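PDB 4EPS: putative fimbrium tip subunit Fim1C from Bacteroides ovatus, which probably forms part of the tip of fimbriae, the cell-surface filaments that mediate adhesion and biofilm formation. Local coordinates for residues 121-129 with 204-212. Sequence-based numbering, arbitrary orientation. Where two conformers were deposited one is given.
Sequences TEQSDQKAY and GTKISPYYD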
loop_
_atom_site.group_PDB
_atom_site.type_symbol
_atom_site.label_atom_id
_atom_site.label_comp_id
_atom_site.label_asym_id
_atom_site.label_seq_id
_atom_site.Cartn_x
_atom_site.Cartn_y
_atom_site.Cartn_z
ATOM N N THR A 121 -44.895 -7.619 -4.299
ATOM C CA THR A 121 -43.463 -7.676 -4.045
ATOM C C THR A 121 -42.672 -7.693 -5.370
ATOM O O THR A 121 -41.465 -7.953 -5.345
ATOM C CB THR A 121 -43.151 -8.877 -3.153
ATOM O OG1 THR A 121 -43.678 -10.056 -3.757
ATOM C CG2 THR A 121 -43.696 -8.719 -1.714
ATOM N N GLU A 122 -43.335 -7.383 -6.509
ATOM C CA GLU A 122 -42.681 -7.315 -7.831
ATOM C C GLU A 122 -42.403 -5.837 -8.146
ATOM O O GLU A 122 -43.294 -5.105 -8.595
ATOM C CB GLU A 122 -43.553 -8.006 -8.901
ATOM C CG GLU A 122 -43.495 -9.528 -8.825
ATOM C CD GLU A 122 -42.104 -10.126 -8.979
ATOM O OE1 GLU A 122 -41.393 -9.767 -9.950
ATOM O OE2 GLU A 122 -41.706 -10.924 -8.101
ATOM N N GLN A 123 -41.196 -5.367 -7.780
ATOM C CA GLN A 123 -40.855 -3.947 -7.909
ATOM C C GLN A 123 -39.462 -3.764 -8.543
ATOM O O GLN A 123 -38.853 -2.711 -8.379
ATOM C CB GLN A 123 -40.882 -3.289 -6.489
ATOM C CG GLN A 123 -42.271 -3.288 -5.799
ATOM C CD GLN A 123 -42.198 -2.822 -4.359
ATOM O OE1 GLN A 123 -41.362 -1.986 -4.004
ATOM N NE2 GLN A 123 -43.123 -3.300 -3.515
ATOM N N SER A 124 -38.986 -4.777 -9.290
ATOM C CA SER A 124 -37.617 -4.873 -9.814
ATOM C C SER A 124 -37.265 -3.870 -10.932
ATOM O O SER A 124 -36.101 -3.782 -11.293
ATOM C CB SER A 124 -37.307 -6.295 -10.277
ATOM O OG SER A 124 -38.169 -6.649 -11.344
ATOM N N ASP A 125 -38.223 -3.120 -11.465
ATOM C CA ASP A 125 -37.860 -2.098 -12.443
ATOM C C ASP A 125 -38.551 -0.784 -12.094
ATOM O O ASP A 125 -39.491 -0.783 -11.282
ATOM C CB ASP A 125 -38.140 -2.540 -13.894
ATOM C CG ASP A 125 -39.567 -2.942 -14.148
ATOM O OD1 ASP A 125 -40.436 -2.058 -14.150
ATOM O OD2 ASP A 125 -39.816 -4.150 -14.336
ATOM N N GLN A 126 -38.070 0.337 -12.683
ATOM C CA GLN A 126 -38.595 1.672 -12.398
ATOM C C GLN A 126 -40.097 1.741 -12.552
ATOM O O GLN A 126 -40.733 2.278 -11.655
ATOM C CB GLN A 126 -37.919 2.766 -13.242
ATOM C CG GLN A 126 -36.544 3.143 -12.676
ATOM C CD GLN A 126 -35.898 4.334 -13.345
ATOM O OE1 GLN A 126 -35.477 4.278 -14.509
ATOM N NE2 GLN A 126 -35.751 5.421 -12.599
ATOM N N LYS A 127 -40.676 1.138 -13.621
ATOM C CA LYS A 127 -42.127 1.166 -13.836
ATOM C C LYS A 127 -42.893 0.333 -12.812
ATOM O O LYS A 127 -43.942 0.771 -12.371
ATOM C CB LYS A 127 -42.512 0.697 -15.252
ATOM C CG LYS A 127 -42.293 1.784 -16.300
ATOM C CD LYS A 127 -43.090 1.528 -17.578
ATOM C CE LYS A 127 -43.368 2.797 -18.359
ATOM N NZ LYS A 127 -42.146 3.364 -18.994
ATOM N N ALA A 128 -42.409 -0.875 -12.476
ATOM C CA ALA A 128 -43.103 -1.745 -11.511
ATOM C C ALA A 128 -43.122 -1.089 -10.111
ATOM O O ALA A 128 -44.089 -1.229 -9.377
ATOM C CB ALA A 128 -42.424 -3.099 -11.451
ATOM N N TYR A 129 -42.062 -0.350 -9.773
ATOM C CA TYR A 129 -41.970 0.343 -8.489
ATOM C C TYR A 129 -42.884 1.588 -8.485
ATOM O O TYR A 129 -43.702 1.758 -7.564
ATOM C CB TYR A 129 -40.511 0.740 -8.254
ATOM C CG TYR A 129 -40.255 1.466 -6.947
ATOM C CD1 TYR A 129 -40.473 2.837 -6.835
ATOM C CD2 TYR A 129 -39.772 0.784 -5.832
ATOM C CE1 TYR A 129 -40.227 3.512 -5.640
ATOM C CE2 TYR A 129 -39.493 1.454 -4.642
ATOM C CZ TYR A 129 -39.737 2.814 -4.547
ATOM O OH TYR A 129 -39.424 3.500 -3.401
ATOM N N GLY A 204 -41.673 -19.946 -4.217
ATOM C CA GLY A 204 -42.892 -19.143 -4.250
ATOM C C GLY A 204 -42.936 -17.936 -3.330
ATOM O O GLY A 204 -43.881 -17.148 -3.421
ATOM N N THR A 205 -41.933 -17.764 -2.426
ATOM C CA THR A 205 -41.920 -16.619 -1.489
ATOM C C THR A 205 -40.877 -15.556 -1.899
ATOM O O THR A 205 -40.732 -14.542 -1.207
ATOM C CB THR A 205 -41.664 -17.099 -0.056
ATOM O OG1 THR A 205 -40.438 -17.835 -0.034
ATOM C CG2 THR A 205 -42.812 -17.949 0.495
ATOM N N LYS A 206 -40.173 -15.791 -3.029
ATOM C CA LYS A 206 -39.137 -14.919 -3.571
ATOM C C LYS A 206 -39.722 -13.562 -3.921
ATOM O O LYS A 206 -40.782 -13.468 -4.558
ATOM C CB LYS A 206 -38.461 -15.552 -4.793
ATOM C CG LYS A 206 -37.033 -15.057 -5.013
ATOM C CD LYS A 206 -36.412 -15.656 -6.278
ATOM C CE LYS A 206 -34.973 -15.236 -6.485
ATOM N NZ LYS A 206 -34.839 -13.797 -6.859
ATOM N N ILE A 207 -39.038 -12.504 -3.477
ATOM C CA ILE A 207 -39.522 -11.156 -3.737
ATOM C C ILE A 207 -38.527 -10.417 -4.662
ATOM O O ILE A 207 -37.356 -10.814 -4.768
ATOM C CB ILE A 207 -39.873 -10.429 -2.411
ATOM C CG1 ILE A 207 -38.671 -10.236 -1.482
ATOM C CG2 ILE A 207 -41.003 -11.196 -1.683
ATOM C CD1 ILE A 207 -39.017 -9.686 -0.056
ATOM N N SER A 208 -39.017 -9.393 -5.399
ATOM C CA SER A 208 -38.169 -8.684 -6.365
ATOM C C SER A 208 -38.094 -7.184 -6.060
ATOM O O SER A 208 -38.865 -6.396 -6.612
ATOM C CB SER A 208 -38.666 -8.934 -7.789
ATOM O OG SER A 208 -38.831 -10.323 -8.014
ATOM N N PRO A 209 -37.177 -6.779 -5.157
ATOM C CA PRO A 209 -37.053 -5.350 -4.839
ATOM C C PRO A 209 -36.418 -4.573 -5.969
ATOM O O PRO A 209 -35.867 -5.158 -6.909
ATOM C CB PRO A 209 -36.149 -5.310 -3.590
ATOM C CG PRO A 209 -35.521 -6.644 -3.492
ATOM C CD PRO A 209 -36.156 -7.594 -4.459
ATOM N N TYR A 210 -36.472 -3.262 -5.862
ATOM C CA TYR A 210 -35.836 -2.392 -6.836
ATOM C C TYR A 210 -34.364 -2.284 -6.500
ATOM O O TYR A 210 -34.026 -1.981 -5.356
ATOM C CB TYR A 210 -36.505 -1.006 -6.857
ATOM C CG TYR A 210 -35.818 -0.059 -7.817
ATOM C CD1 TYR A 210 -35.979 -0.195 -9.192
ATOM C CD2 TYR A 210 -34.939 0.913 -7.357
ATOM C CE1 TYR A 210 -35.276 0.607 -10.086
ATOM C CE2 TYR A 210 -34.240 1.735 -8.244
ATOM C CZ TYR A 210 -34.422 1.586 -9.609
ATOM O OH TYR A 210 -33.751 2.397 -10.495
ATOM N N TYR A 211 -33.473 -2.534 -7.485
ATOM C CA TYR A 211 -32.043 -2.399 -7.223
ATOM C C TYR A 211 -31.554 -1.048 -7.740
ATOM O O TYR A 211 -31.652 -0.760 -8.937
ATOM C CB TYR A 211 -31.223 -3.546 -7.854
ATOM C CG TYR A 211 -29.732 -3.378 -7.654
ATOM C CD1 TYR A 211 -29.173 -3.383 -6.373
ATOM C CD2 TYR A 211 -28.882 -3.160 -8.739
ATOM C CE1 TYR A 211 -27.802 -3.205 -6.180
ATOM C CE2 TYR A 211 -27.510 -2.970 -8.556
ATOM C CZ TYR A 211 -26.974 -2.998 -7.279
ATOM O OH TYR A 211 -25.628 -2.780 -7.108
ATOM N N ASP A 212 -31.021 -0.230 -6.842
ATOM C CA ASP A 212 -30.454 1.077 -7.193
ATOM C C ASP A 212 -28.993 0.850 -7.465
ATOM O O ASP A 212 -28.213 0.719 -6.528
ATOM C CB ASP A 212 -30.674 2.112 -6.074
ATOM C CG ASP A 212 -30.233 3.535 -6.440
ATOM O OD1 ASP A 212 -29.353 3.688 -7.317
ATOM O OD2 ASP A 212 -30.751 4.480 -5.843
HETATM O O HOH W 1 -42.546 -11.292 -5.771
HETATM O O HOH W 2 -33.958 -3.763 -10.014
#
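Thr121 lies against Ile207, its CB over Ile207 CG2. The carbonyl of Thr121 accepts from Ser208 N at 2.8 Å, fairly straight with 157° at the hydrogen. Glu122 points its CB away from strand 206-212, but its chain bends at chi2 (-59°) and brings the carboxylate back. Ser208 OG donates to Glu122 OE2 at 2.9 Å, on the syn side but 31° out of the carboxylate plane. A water joins OE2 to Thr121 OG1 and Lys206 O, which gives this carboxylate oxygen a second donor. Gln123 N returns a bond to Ser208 O at 2.8 Å. The Gln123 side chain looks elsewhere: its OE1 accepts from Leu221 N of strand 217-222. Gln123 O sits in the plane of the Tyr210 ring, at its edge, and is 3.3 Å from Tyr210 CB. Ser124 CA makes a CH...O contact with Pro209 O, and a second water links Ser124 O to Tyr211 N. Asp125 caps helix 126-130 by accepting from Ala128 N on OD1. The Tyr210 ring runs beside this helix start, its OH 3.6 Å from Gln126 CG. Tyr129 reaches Tyr210 CB with CD2 at 3.9 Å, and the two side chains cross at about a right angle. Cutting Tyr210 back to an alanine keeps CB beside Tyr129 but is likely to open a gap where the ring lay against Asp125 C and Gln126 CG. The two backbone bonds to Ser208 form a single parallel beta bridge. It joins the loop leading into helix 126-130 to the break in strand 206-212, which pairs antiparallel with strands 195-198 and 217-222, all within the fimbrillin-like region.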